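Local coordinates for UDP-N-acetylglucosamine 2-epimerase (Methanocaldococcus jannaschii, PDB 4NES), which probably catalyses the reversible C-2 epimerization of UDP-N-acetylglucosamine to UDP-N-acetylmannosamine, the activated donor of ManNAc residues, at residues D44-F47 with F48-N52; I225-I228 with I229-D233; K245-L248 with K249-L253; E273-M276 with L277-N280. All coordinates share one frame; numbering follows the deposited sequence.

Contact 1: residues D44-F47 with F48-N52; sequences DKIF and FEELN
D44 and F48 meet one turn apart at the start of helix 45-50, where the carboxylate of D44 comes up obliquely to the F48 ring. D44 OD1 lies 3.5 Å from F48 CE1, with carboxylate and ring planes steeply inclined at 78°, while the D44 carbonyl oxygen sits at the ring edge, in its plane. D44 OD1 is also hydrogen-bonded to H34 NE2, which gives the carboxylate its polar partner.

Backbone bonds carry the turn itself. F48 N reaches D44 O weakly, at 3.3 Å; E49 N to K45 O is shorter at 3.0 Å, and E50 N to I46 O shorter still at 2.9 Å. L51 N then closes on F47 O. Although D44 occupies the N-cap position, its side chain makes no capping bond. At the other end N52, with positive phi, completes a Schellman motif. The short helix belongs to the beta-alpha-beta unit formed with strands 30-34 and 58-59, in a GT-B enzyme of two Rossmann-like halves.

Among the side-chain contacts, I46 and E50 run alongside one another, I46 CG1 standing 3.8 Å from E50 OE2. The other carboxylate oxygen of E50, OE1, is bonded to the backbone N of L272. F47 CB touches L51 CD1 only loosely, at 4.4 Å. With CG opposite the carbonyl carbon (chi1 -61°), the F47 ring packs against helix 10-23 and bound UDP; I46 CG2 lies 3.6 Å above the F47 ring plane, offset toward the rim.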
loop_
_atom_site.group_PDB
_atom_site.type_symbol
_atom_site.label_atom_id
_atom_site.label_comp_id
_atom_site.label_asym_id
_atom_site.label_seq_id
_atom_site.Cartn_x
_atom_site.Cartn_y
_atom_site.Cartn_z
ATOM N N ASP A 44 19.616 17.869 -3.562
ATOM C CA ASP A 44 19.082 17.973 -2.211
ATOM C C ASP A 44 19.467 19.275 -1.508
ATOM O O ASP A 44 18.642 20.186 -1.395
ATOM C CB ASP A 44 19.526 16.754 -1.398
ATOM C CG ASP A 44 19.168 16.866 0.058
ATOM O OD1 ASP A 44 18.006 17.203 0.360
ATOM O OD2 ASP A 44 20.055 16.629 0.901
ATOM N N LYS A 45 20.718 19.360 -1.059
ATOM C CA LYS A 45 21.240 20.537 -0.355
ATOM C C LYS A 45 20.956 21.839 -1.099
ATOM O O LYS A 45 20.532 22.821 -0.489
ATOM C CB LYS A 45 22.743 20.381 -0.123
ATOM C CG LYS A 45 23.398 21.536 0.609
ATOM C CD LYS A 45 24.878 21.251 0.830
ATOM C CE LYS A 45 25.634 22.511 1.213
ATOM N NZ LYS A 45 27.010 22.211 1.697
ATOM N N ILE A 46 21.141 21.835 -2.419
ATOM C CA ILE A 46 20.965 23.061 -3.187
ATOM C C ILE A 46 19.536 23.596 -3.093
ATOM O O ILE A 46 19.319 24.807 -3.148
ATOM C CB ILE A 46 21.428 22.887 -4.661
ATOM C CG1 ILE A 46 21.506 24.238 -5.380
ATOM C CG2 ILE A 46 20.530 21.914 -5.422
ATOM C CD1 ILE A 46 22.348 24.207 -6.661
ATOM N N PHE A 47 18.561 22.708 -2.926
ATOM C CA PHE A 47 17.176 23.134 -2.845
ATOM C C PHE A 47 16.834 23.695 -1.484
ATOM O O PHE A 47 16.100 24.675 -1.383
ATOM C CB PHE A 47 16.252 21.986 -3.260
ATOM C CG PHE A 47 16.506 21.545 -4.659
ATOM C CD1 PHE A 47 16.083 22.339 -5.720
ATOM C CD2 PHE A 47 17.256 20.409 -4.924
ATOM C CE1 PHE A 47 16.355 21.975 -7.023
ATOM C CE2 PHE A 47 17.531 20.045 -6.220
ATOM C CZ PHE A 47 17.087 20.837 -7.273
ATOM N N PHE A 48 17.376 23.087 -0.435
ATOM C CA PHE A 48 17.216 23.655 0.894
ATOM C C PHE A 48 17.815 25.056 0.952
ATOM O O PHE A 48 17.258 25.942 1.597
ATOM C CB PHE A 48 17.820 22.738 1.959
ATOM C CG PHE A 48 16.891 21.641 2.395
ATOM C CD1 PHE A 48 16.754 20.486 1.644
ATOM C CD2 PHE A 48 16.127 21.783 3.546
ATOM C CE1 PHE A 48 15.882 19.482 2.043
ATOM C CE2 PHE A 48 15.253 20.775 3.952
ATOM C CZ PHE A 48 15.134 19.624 3.196
ATOM N N GLU A 49 18.940 25.255 0.269
ATOM C CA GLU A 49 19.577 26.567 0.234
ATOM C C GLU A 49 18.798 27.588 -0.598
ATOM O O GLU A 49 18.464 28.674 -0.115
ATOM C CB GLU A 49 21.011 26.456 -0.288
ATOM C CG GLU A 49 21.750 27.788 -0.363
ATOM C CD GLU A 49 21.933 28.424 1.000
ATOM O OE1 GLU A 49 21.922 27.690 2.011
ATOM O OE2 GLU A 49 22.091 29.665 1.068
ATOM N N GLU A 50 18.522 27.260 -1.856
ATOM C CA GLU A 50 17.899 28.235 -2.741
ATOM C C GLU A 50 16.476 28.569 -2.317
ATOM O O GLU A 50 16.004 29.678 -2.549
ATOM C CB GLU A 50 17.913 27.751 -4.199
ATOM C CG GLU A 50 19.301 27.679 -4.827
ATOM C CD GLU A 50 19.269 27.449 -6.330
ATOM O OE1 GLU A 50 18.188 27.179 -6.884
ATOM O OE2 GLU A 50 20.344 27.549 -6.959
ATOM N N LEU A 51 15.796 27.608 -1.695
ATOM C CA LEU A 51 14.407 27.800 -1.300
ATOM C C LEU A 51 14.278 28.251 0.150
ATOM O O LEU A 51 13.163 28.363 0.664
ATOM C CB LEU A 51 13.584 26.532 -1.557
ATOM C CG LEU A 51 13.548 26.149 -3.043
ATOM C CD1 LEU A 51 12.892 24.802 -3.253
ATOM C CD2 LEU A 51 12.822 27.211 -3.846
ATOM N N ASN A 52 15.419 28.508 0.790
ATOM C CA ASN A 52 15.440 29.084 2.141
ATOM C C ASN A 52 14.646 28.216 3.122
ATOM O O ASN A 52 13.782 28.697 3.865
ATOM C CB ASN A 52 14.912 30.526 2.090
ATOM C CG ASN A 52 15.192 31.306 3.354
ATOM O OD1 ASN A 52 16.207 31.103 4.022
ATOM N ND2 ASN A 52 14.292 32.223 3.676
#

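Contact 2: residues I225-I228 with I229-D233; sequences IFEI and IEIYD
I225 and I229 touch through their aliphatic branches near the end of helix 215-232, I225 CG2 standing 4.0 Å from I229 CD1. The helix illustrates how main-chain polar groups are paid off turn by turn. The carbonyl oxygens of I225, F226, E227 and I228 accept in order from the N-H groups of I229, E230, I231 and Y232. The bond from I231 N to E227 O is 2.9 Å, whereas E230 N reaches F226 O at a longer 3.3 Å. Beyond Y232 the chain leaves the helix at D233, whose phi is positive and whose N gives I229 O a weak bond.

The side-chain polar groups look outward for their partners. E227 OE1 forms a salt bridge with K327, while its aliphatic stem lies alongside I231, E227 CG to I231 CD1 being 4.0 Å. The hydroxyl of Y232 is hydrogen-bonded to the main-chain O of I331. Placing CG opposite the carbonyl carbon (chi1 -62°) brings the Y232 ring back along the helix: I228 O lies near its plane at the edge, and I231 CG2 covers part of one face.

I225 packs on strands 201-205 and 283-286. I228 also touches both strands and, with Y232, meets helix 327-338, thereby seating the end of helix 215-232 against the sheet and its neighbouring helix.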
loop_
_atom_site.group_PDB
_atom_site.type_symbol
_atom_site.label_atom_id
_atom_site.label_comp_id
_atom_site.label_asym_id
_atom_site.label_seq_id
_atom_site.Cartn_x
_atom_site.Cartn_y
_atom_site.Cartn_z
ATOM N N ILE A 225 16.856 11.817 -30.234
ATOM C CA ILE A 225 17.466 13.117 -29.986
ATOM C C ILE A 225 18.502 13.461 -31.066
ATOM O O ILE A 225 18.526 14.585 -31.564
ATOM C CB ILE A 225 18.099 13.197 -28.584
ATOM C CG1 ILE A 225 17.026 13.015 -27.501
ATOM C CG2 ILE A 225 18.823 14.521 -28.406
ATOM C CD1 ILE A 225 15.963 14.109 -27.486
ATOM N N PHE A 226 19.342 12.494 -31.432
ATOM C CA PHE A 226 20.317 12.690 -32.507
ATOM C C PHE A 226 19.622 13.140 -33.798
ATOM O O PHE A 226 20.127 13.995 -34.527
ATOM C CB PHE A 226 21.060 11.382 -32.776
ATOM C CG PHE A 226 22.310 11.197 -31.961
ATOM C CD1 PHE A 226 22.270 11.208 -30.576
ATOM C CD2 PHE A 226 23.526 10.965 -32.589
ATOM C CE1 PHE A 226 23.424 11.021 -29.833
ATOM C CE2 PHE A 226 24.683 10.781 -31.848
ATOM C CZ PHE A 226 24.630 10.805 -30.470
ATOM N N GLU A 227 18.454 12.563 -34.065
ATOM C CA GLU A 227 17.717 12.859 -35.284
ATOM C C GLU A 227 17.072 14.249 -35.281
ATOM O O GLU A 227 17.088 14.942 -36.302
ATOM C CB GLU A 227 16.666 11.783 -35.517
ATOM C CG GLU A 227 16.385 11.496 -36.963
ATOM C CD GLU A 227 15.704 10.169 -37.139
ATOM O OE1 GLU A 227 16.389 9.135 -37.006
ATOM O OE2 GLU A 227 14.486 10.159 -37.400
ATOM N N ILE A 228 16.495 14.638 -34.141
ATOM C CA ILE A 228 15.962 15.989 -33.948
ATOM C C ILE A 228 17.009 17.031 -34.296
ATOM O O ILE A 228 16.737 18.005 -34.993
ATOM C CB ILE A 228 15.585 16.236 -32.461
ATOM C CG1 ILE A 228 14.236 15.629 -32.117
ATOM C CG2 ILE A 228 15.563 17.732 -32.132
ATOM C CD1 ILE A 228 13.817 15.970 -30.701
ATOM N N ILE A 229 18.212 16.810 -33.777
ATOM C CA ILE A 229 19.327 17.712 -33.972
ATOM C C ILE A 229 19.651 17.885 -35.460
ATOM O O ILE A 229 19.867 18.996 -35.937
ATOM C CB ILE A 229 20.559 17.178 -33.233
ATOM C CG1 ILE A 229 20.322 17.205 -31.719
ATOM C CG2 ILE A 229 21.799 17.966 -33.625
ATOM C CD1 ILE A 229 21.332 16.400 -30.929
ATOM N N GLU A 230 19.671 16.777 -36.189
ATOM C CA GLU A 230 20.021 16.798 -37.604
ATOM C C GLU A 230 18.924 17.411 -38.464
ATOM O O GLU A 230 19.200 18.138 -39.416
ATOM C CB GLU A 230 20.315 15.376 -38.069
ATOM C CG GLU A 230 21.563 14.794 -37.439
ATOM C CD GLU A 230 21.573 13.282 -37.450
ATOM O OE1 GLU A 230 20.609 12.678 -37.969
ATOM O OE2 GLU A 230 22.546 12.699 -36.924
ATOM N N ILE A 231 17.675 17.114 -38.124
ATOM C CA ILE A 231 16.544 17.564 -38.924
ATOM C C ILE A 231 16.233 19.038 -38.688
ATOM O O ILE A 231 15.964 19.782 -39.633
ATOM C CB ILE A 231 15.296 16.694 -38.653
ATOM C CG1 ILE A 231 15.485 15.310 -39.278
ATOM C CG2 ILE A 231 14.031 17.351 -39.185
ATOM C CD1 ILE A 231 14.376 14.341 -38.955
ATOM N N TYR A 232 16.296 19.463 -37.428
ATOM C CA TYR A 232 15.898 20.819 -37.064
ATOM C C TYR A 232 17.067 21.765 -36.789
ATOM O O TYR A 232 16.859 22.961 -36.568
ATOM C CB TYR A 232 14.931 20.777 -35.875
ATOM C CG TYR A 232 13.649 20.046 -36.193
ATOM C CD1 TYR A 232 12.643 20.663 -36.924
ATOM C CD2 TYR A 232 13.454 18.734 -35.788
ATOM C CE1 TYR A 232 11.474 20.001 -37.231
ATOM C CE2 TYR A 232 12.279 18.059 -36.091
ATOM C CZ TYR A 232 11.293 18.703 -36.813
ATOM O OH TYR A 232 10.127 18.046 -37.126
ATOM N N ASP A 233 18.286 21.229 -36.831
ATOM C CA ASP A 233 19.504 22.003 -36.585
ATOM C C ASP A 233 19.404 22.751 -35.261
ATOM O O ASP A 233 19.543 23.975 -35.205
ATOM C CB ASP A 233 19.794 22.965 -37.744
ATOM C CG ASP A 233 21.187 23.563 -37.669
ATOM O OD1 ASP A 233 22.086 22.904 -37.108
ATOM O OD2 ASP A 233 21.380 24.692 -38.166
#

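Contact 3: residues K245-L248 with K249-L253; sequences KKRL and KEFNL. With UD1 (uridine-diphosphate-N-acetylglucosamine), chain B.
Helix 242-250 brings K246 to the UDP-GlcNAc pocket and ends in a Schellman motif, so one short segment shows both ligand binding and helix termination. K246 NZ donates to the ribose hydroxyl O2' of UDP-GlcNAc at 2.9 Å and, more weakly, to O3B of the same sugar at 3.1 Å; a bend at chi3 (70°) in an otherwise extended chain carries the ammonium group there.

At the next residue, R247 runs alongside E250, three residues on, in a salt bridge. R247 NH1 meets E250 OE1 at 2.8 Å, on the syn lone pair of that oxygen, and guanidinium and carboxylate are nearly coplanar, 20° apart. R247 NE forms a second salt bridge, with D213; two carboxylates thus hold the guanidinium in its orientation. K245 and K249 also lie alongside each other, but through carbon: K245 CE is 3.6 Å from K249 CE. K245 NZ and K249 NZ diverge to 5.4 Å, which probably eases the repulsion between like charges.

The helix closes when N252, with positive phi, turns the chain back. L253 N then reaches L248 O at 2.7 Å, and N252 N bonds to K249 O. The hydrophobic contact that accompanies the turn sets L253 CB against L248 CD2 at 3.7 Å, the two side chains crossing at about a right angle. L248 and L253 both rest on L218 of helix 215-232, joined by F251, while L248 also packs on F254 and L257 of helix 254-259.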
loop_
_atom_site.group_PDB
_atom_site.type_symbol
_atom_site.label_atom_id
_atom_site.label_comp_id
_atom_site.label_asym_id
_atom_site.label_seq_id
_atom_site.Cartn_x
_atom_site.Cartn_y
_atom_site.Cartn_z
ATOM N N LYS A 245 22.724 9.052 -15.795
ATOM C CA LYS A 245 24.156 9.023 -16.081
ATOM C C LYS A 245 24.701 7.613 -15.873
ATOM O O LYS A 245 25.466 7.105 -16.700
ATOM C CB LYS A 245 24.897 10.021 -15.188
ATOM C CG LYS A 245 26.377 10.155 -15.532
ATOM C CD LYS A 245 27.023 11.303 -14.775
ATOM C CE LYS A 245 28.429 11.571 -15.294
ATOM N NZ LYS A 245 29.042 12.768 -14.659
ATOM N N LYS A 246 24.280 6.982 -14.779
ATOM C CA LYS A 246 24.758 5.649 -14.419
ATOM C C LYS A 246 24.322 4.641 -15.469
ATOM O O LYS A 246 25.115 3.796 -15.903
ATOM C CB LYS A 246 24.240 5.255 -13.033
ATOM C CG LYS A 246 24.549 3.817 -12.641
ATOM C CD LYS A 246 24.074 3.526 -11.228
ATOM C CE LYS A 246 22.561 3.486 -11.153
ATOM N NZ LYS A 246 22.122 3.164 -9.771
ATOM N N ARG A 247 23.069 4.744 -15.904
ATOM C CA ARG A 247 22.543 3.837 -16.924
ATOM C C ARG A 247 23.170 4.072 -18.294
ATOM O O ARG A 247 23.475 3.115 -19.004
ATOM C CB ARG A 247 21.022 3.955 -17.033
ATOM C CG ARG A 247 20.261 3.496 -15.800
ATOM C CD ARG A 247 20.481 2.020 -15.529
ATOM N NE ARG A 247 19.611 1.555 -14.454
ATOM C CZ ARG A 247 19.641 0.326 -13.954
ATOM N NH1 ARG A 247 20.497 -0.566 -14.437
ATOM N NH2 ARG A 247 18.808 -0.019 -12.983
ATOM N N LEU A 248 23.356 5.334 -18.676
ATOM C CA LEU A 248 23.983 5.642 -19.959
ATOM C C LEU A 248 25.381 5.043 -20.053
ATOM O O LEU A 248 25.777 4.536 -21.106
ATOM C CB LEU A 248 24.037 7.150 -20.205
ATOM C CG LEU A 248 22.699 7.775 -20.598
ATOM C CD1 LEU A 248 22.754 9.283 -20.426
ATOM C CD2 LEU A 248 22.344 7.409 -22.035
ATOM N N LYS A 249 26.120 5.094 -18.950
ATOM C CA LYS A 249 27.458 4.510 -18.917
ATOM C C LYS A 249 27.381 2.987 -18.928
ATOM O O LYS A 249 28.188 2.323 -19.579
ATOM C CB LYS A 249 28.228 5.002 -17.690
ATOM C CG LYS A 249 28.585 6.481 -17.746
ATOM C CD LYS A 249 29.082 6.978 -16.399
ATOM C CE LYS A 249 29.605 8.399 -16.492
ATOM N NZ LYS A 249 30.866 8.469 -17.271
ATOM N N GLU A 250 26.404 2.436 -18.214
ATOM C CA GLU A 250 26.220 0.985 -18.168
ATOM C C GLU A 250 25.936 0.408 -19.555
ATOM O O GLU A 250 26.421 -0.676 -19.904
ATOM C CB GLU A 250 25.086 0.618 -17.211
ATOM C CG GLU A 250 24.715 -0.859 -17.261
ATOM C CD GLU A 250 23.585 -1.218 -16.321
ATOM O OE1 GLU A 250 22.977 -0.296 -15.742
ATOM O OE2 GLU A 250 23.312 -2.428 -16.164
ATOM N N PHE A 251 25.165 1.145 -20.348
ATOM C CA PHE A 251 24.751 0.684 -21.667
ATOM C C PHE A 251 25.644 1.213 -22.786
ATOM O O PHE A 251 25.314 1.071 -23.964
ATOM C CB PHE A 251 23.292 1.080 -21.927
ATOM C CG PHE A 251 22.320 0.473 -20.955
ATOM C CD1 PHE A 251 22.530 -0.801 -20.448
ATOM C CD2 PHE A 251 21.206 1.183 -20.533
ATOM C CE1 PHE A 251 21.636 -1.364 -19.548
ATOM C CE2 PHE A 251 20.314 0.629 -19.628
ATOM C CZ PHE A 251 20.525 -0.644 -19.136
ATOM N N ASN A 252 26.767 1.822 -22.409
ATOM C CA ASN A 252 27.709 2.407 -23.368
ATOM C C ASN A 252 27.080 3.411 -24.334
ATOM O O ASN A 252 27.315 3.357 -25.538
ATOM C CB ASN A 252 28.462 1.319 -24.143
ATOM C CG ASN A 252 29.899 1.171 -23.688
ATOM O OD1 ASN A 252 30.209 0.348 -22.827
ATOM N ND2 ASN A 252 30.789 1.973 -24.266
ATOM N N LEU A 253 26.282 4.326 -23.793
ATOM C CA LEU A 253 25.674 5.380 -24.597
ATOM C C LEU A 253 26.181 6.756 -24.189
ATOM O O LEU A 253 26.019 7.726 -24.930
ATOM C CB LEU A 253 24.151 5.348 -24.467
ATOM C CG LEU A 253 23.402 4.181 -25.105
ATOM C CD1 LEU A 253 21.918 4.255 -24.745
ATOM C CD2 LEU A 253 23.590 4.203 -26.612
HETATM C "C1'" UD1 B . 13.212 8.947 -7.525
HETATM C "C2'" UD1 B . 11.746 8.644 -7.562
HETATM C "C3'" UD1 B . 11.105 9.251 -8.714
HETATM C "C4'" UD1 B . 11.362 10.692 -8.831
HETATM C "C5'" UD1 B . 12.838 10.978 -8.718
HETATM C "C6'" UD1 B . 13.131 12.428 -8.630
HETATM C "C7'" UD1 B . 11.146 6.381 -6.512
HETATM C "C8'" UD1 B . 10.966 4.909 -6.739
HETATM N "N2'" UD1 B . 11.542 7.175 -7.652
HETATM O "O1'" UD1 B . 13.814 8.392 -8.640
HETATM O "O3'" UD1 B . 9.686 9.017 -8.649
HETATM O "O4'" UD1 B . 10.878 11.194 -10.067
HETATM O "O5'" UD1 B . 13.379 10.393 -7.538
HETATM O "O6'" UD1 B . 14.332 12.809 -9.190
HETATM O "O7'" UD1 B . 10.966 6.878 -5.398
HETATM N N1 UD1 B . 21.342 8.828 -7.170
HETATM C C2 UD1 B . 22.418 9.556 -6.864
HETATM N N3 UD1 B . 22.332 10.552 -5.985
HETATM C C4 UD1 B . 21.174 10.841 -5.376
HETATM C C5 UD1 B . 20.035 10.106 -5.672
HETATM C C6 UD1 B . 20.141 9.080 -6.597
HETATM O O2 UD1 B . 23.488 9.327 -7.392
HETATM O O4 UD1 B . 21.109 11.865 -4.476
HETATM C C1B UD1 B . 21.414 7.726 -8.158
HETATM C C2B UD1 B . 21.853 6.431 -7.605
HETATM O "O2'" UD1 B . 22.624 5.748 -8.562
HETATM C C3B UD1 B . 20.610 5.729 -7.381
HETATM C C4B UD1 B . 19.794 6.166 -8.541
HETATM O O4B UD1 B . 20.144 7.516 -8.779
HETATM O O3B UD1 B . 20.732 4.330 -7.298
HETATM C C5B UD1 B . 18.332 6.075 -8.285
HETATM O O5B UD1 B . 17.889 6.708 -7.111
HETATM P PA UD1 B . 16.444 6.476 -6.592
HETATM O O1A UD1 B . 16.264 5.017 -6.309
HETATM O O2A UD1 B . 16.231 7.325 -5.382
HETATM O O3A UD1 B . 15.439 6.819 -7.741
HETATM P PB UD1 B . 15.362 8.098 -8.691
HETATM O O1B UD1 B . 15.681 7.648 -10.079
HETATM O O2B UD1 B . 16.178 9.236 -8.141
#

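Contact 4: residues E273-M276 with L277-N280; sequences EFLM and LEKN. With UDP (uridine-5'-diphosphate), chain C.
F274 touches E278 one turn further along helix 271-280 and lies against the uracil of bound UDP, so its side chain can be followed as a bridge from helix to ligand. CB of F274 begins the contact, 3.5 Å from UDP N3. Setting CG opposite the backbone N (chi1 -161°) lays the ring against the base: CG meets UDP N3 and C4, F274 CD1 comes to 3.3 Å from UDP C4, and UDP C5 stands over the ring centre, 3.4 Å above its plane. CE1 continues along UDP C5 and C4. On the other branch, CD2 meets the ribose O2' of UDP, and F274 CE2 approaches E278 OE2 at 3.3 Å, the carboxylate plane turned 50° from the ring. CZ, at the tip, returns to the uracil at C5 and C6.

E278 reaches this position as an extended chain; its other oxygen, OE1, touches L275 CD2 at 3.5 Å. Backbone bonds fix the spacing, with E278 N to F274 O at 2.8 Å. Further on, the carbonyl oxygen of M276, a selenomethionine here, accepts two bonds from N280: ND2 at 2.9 Å and backbone N at 3.2 Å, arriving from opposite faces of the carbonyl plane. The amide of N280 thereby folds back on its own helix, beside M276 CE.

F274 also packs on strand 201-205 and V291 of helix 289-298. With S239, V269, S288, G290 and E294 bonded to the same UDP, the arrangement is that of the nucleotide site in the C-terminal domain of a GT-B enzyme.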
loop_
_atom_site.group_PDB
_atom_site.type_symbol
_atom_site.label_atom_id
_atom_site.label_comp_id
_atom_site.label_asym_id
_atom_site.label_seq_id
_atom_site.Cartn_x
_atom_site.Cartn_y
_atom_site.Cartn_z
ATOM N N GLU A 273 18.190 28.242 -11.303
ATOM C CA GLU A 273 18.889 28.027 -12.553
ATOM C C GLU A 273 18.015 27.253 -13.545
ATOM O O GLU A 273 17.936 27.602 -14.727
ATOM C CB GLU A 273 20.200 27.283 -12.279
ATOM C CG GLU A 273 21.255 28.137 -11.558
ATOM C CD GLU A 273 21.035 28.239 -10.062
ATOM O OE1 GLU A 273 20.233 27.461 -9.496
ATOM O OE2 GLU A 273 21.673 29.112 -9.440
ATOM N N PHE A 274 17.350 26.206 -13.063
ATOM C CA PHE A 274 16.550 25.386 -13.962
ATOM C C PHE A 274 15.326 26.130 -14.489
ATOM O O PHE A 274 14.963 25.978 -15.656
ATOM C CB PHE A 274 16.155 24.053 -13.322
ATOM C CG PHE A 274 15.750 23.030 -14.331
ATOM C CD1 PHE A 274 16.703 22.453 -15.153
ATOM C CD2 PHE A 274 14.418 22.681 -14.498
ATOM C CE1 PHE A 274 16.340 21.524 -16.117
ATOM C CE2 PHE A 274 14.055 21.742 -15.458
ATOM C CZ PHE A 274 15.023 21.176 -16.266
ATOM N N LEU A 275 14.688 26.936 -13.642
ATOM C CA LEU A 275 13.560 27.747 -14.092
ATOM C C LEU A 275 13.970 28.664 -15.233
ATOM O O LEU A 275 13.225 28.848 -16.190
ATOM C CB LEU A 275 13.010 28.599 -12.948
ATOM C CG LEU A 275 12.155 27.866 -11.921
ATOM C CD1 LEU A 275 11.867 28.824 -10.776
ATOM C CD2 LEU A 275 10.852 27.370 -12.540
HETATM N N MSE A 276 15.167 29.234 -15.145
HETATM C CA MSE A 276 15.669 30.051 -16.234
HETATM C C MSE A 276 15.880 29.250 -17.517
HETATM O O MSE A 276 15.546 29.712 -18.610
HETATM C CB MSE A 276 16.962 30.750 -15.811
HETATM C CG MSE A 276 16.754 31.892 -14.832
HETATM SE SE MSE A 276 15.623 33.302 -15.564
HETATM C CE MSE A 276 16.742 33.818 -17.073
ATOM N N LEU A 277 16.421 28.046 -17.390
ATOM C CA LEU A 277 16.567 27.199 -18.562
ATOM C C LEU A 277 15.205 26.846 -19.165
ATOM O O LEU A 277 15.044 26.853 -20.379
ATOM C CB LEU A 277 17.344 25.930 -18.221
ATOM C CG LEU A 277 18.829 26.137 -17.919
ATOM C CD1 LEU A 277 19.402 24.845 -17.385
ATOM C CD2 LEU A 277 19.587 26.585 -19.173
ATOM N N GLU A 278 14.219 26.544 -18.326
ATOM C CA GLU A 278 12.892 26.227 -18.845
ATOM C C GLU A 278 12.261 27.427 -19.535
ATOM O O GLU A 278 11.752 27.315 -20.660
ATOM C CB GLU A 278 11.968 25.771 -17.720
ATOM C CG GLU A 278 12.329 24.436 -17.112
ATOM C CD GLU A 278 11.447 24.098 -15.937
ATOM O OE1 GLU A 278 11.186 24.987 -15.109
ATOM O OE2 GLU A 278 11.001 22.941 -15.843
ATOM N N LYS A 279 12.285 28.573 -18.853
ATOM C CA LYS A 279 11.586 29.751 -19.335
ATOM C C LYS A 279 12.083 30.155 -20.715
ATOM O O LYS A 279 11.310 30.622 -21.553
ATOM C CB LYS A 279 11.778 30.915 -18.358
ATOM C CG LYS A 279 11.026 32.180 -18.759
ATOM C CD LYS A 279 11.328 33.343 -17.829
ATOM C CE LYS A 279 10.546 34.582 -18.251
ATOM N NZ LYS A 279 10.997 35.118 -19.562
ATOM N N ASN A 280 13.372 29.955 -20.953
ATOM C CA ASN A 280 13.994 30.439 -22.179
ATOM C C ASN A 280 14.161 29.396 -23.286
ATOM O O ASN A 280 14.692 29.693 -24.347
ATOM C CB ASN A 280 15.336 31.101 -21.856
ATOM C CG ASN A 280 15.169 32.400 -21.100
ATOM O OD1 ASN A 280 14.856 33.430 -21.695
ATOM N ND2 ASN A 280 15.367 32.364 -19.786
HETATM N N1 UDP C . 14.729 20.500 -11.567
HETATM C C2 UDP C . 15.741 21.262 -11.090
HETATM N N3 UDP C . 16.974 21.155 -11.632
HETATM C C4 UDP C . 17.248 20.304 -12.645
HETATM C C5 UDP C . 16.226 19.497 -13.163
HETATM C C6 UDP C . 14.958 19.618 -12.583
HETATM O O2 UDP C . 15.544 22.054 -10.165
HETATM O O4 UDP C . 18.538 20.228 -13.161
HETATM C "C1'" UDP C . 13.374 20.536 -10.987
HETATM C "C2'" UDP C . 12.276 20.897 -11.841
HETATM O "O2'" UDP C . 12.214 22.296 -12.004
HETATM C "C3'" UDP C . 11.115 20.304 -11.163
HETATM C "C4'" UDP C . 11.665 19.151 -10.465
HETATM O "O4'" UDP C . 13.062 19.195 -10.615
HETATM O "O3'" UDP C . 10.498 21.155 -10.237
HETATM C "C5'" UDP C . 11.213 17.842 -11.019
HETATM O "O5'" UDP C . 11.863 16.757 -10.402
HETATM P PA UDP C . 12.186 15.408 -11.168
HETATM O O1A UDP C . 13.522 14.900 -10.670
HETATM O O2A UDP C . 12.183 15.668 -12.659
HETATM O O3A UDP C . 11.110 14.334 -10.750
HETATM P PB UDP C . 9.601 14.092 -11.102
HETATM O O1B UDP C . 8.862 15.421 -11.164
HETATM O O2B UDP C . 9.522 13.333 -12.402
HETATM O O3B UDP C . 9.141 13.237 -9.954
#

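Along the chain the contacts follow in series, from contact 1 to contact 4. Contact 1 belongs to the seven-stranded half of the GT-B fold; the other three lie around the six-stranded parallel sheet of the second half. Contacts 1 and 4, with centres about 17 Å apart, face each other across the cleft and both touch UDP, through F47 and F274. E50 OE2 and E273 OE1 come within 2.5 Å there, so a proton is probably shared. Contacts 2 and 3 have centres about 21 Å apart, their helices packed together. Contact 3 reaches UDP-GlcNAc, whereas contact 2, its centre about 35 Å from that of contact 1, is peripheral packing.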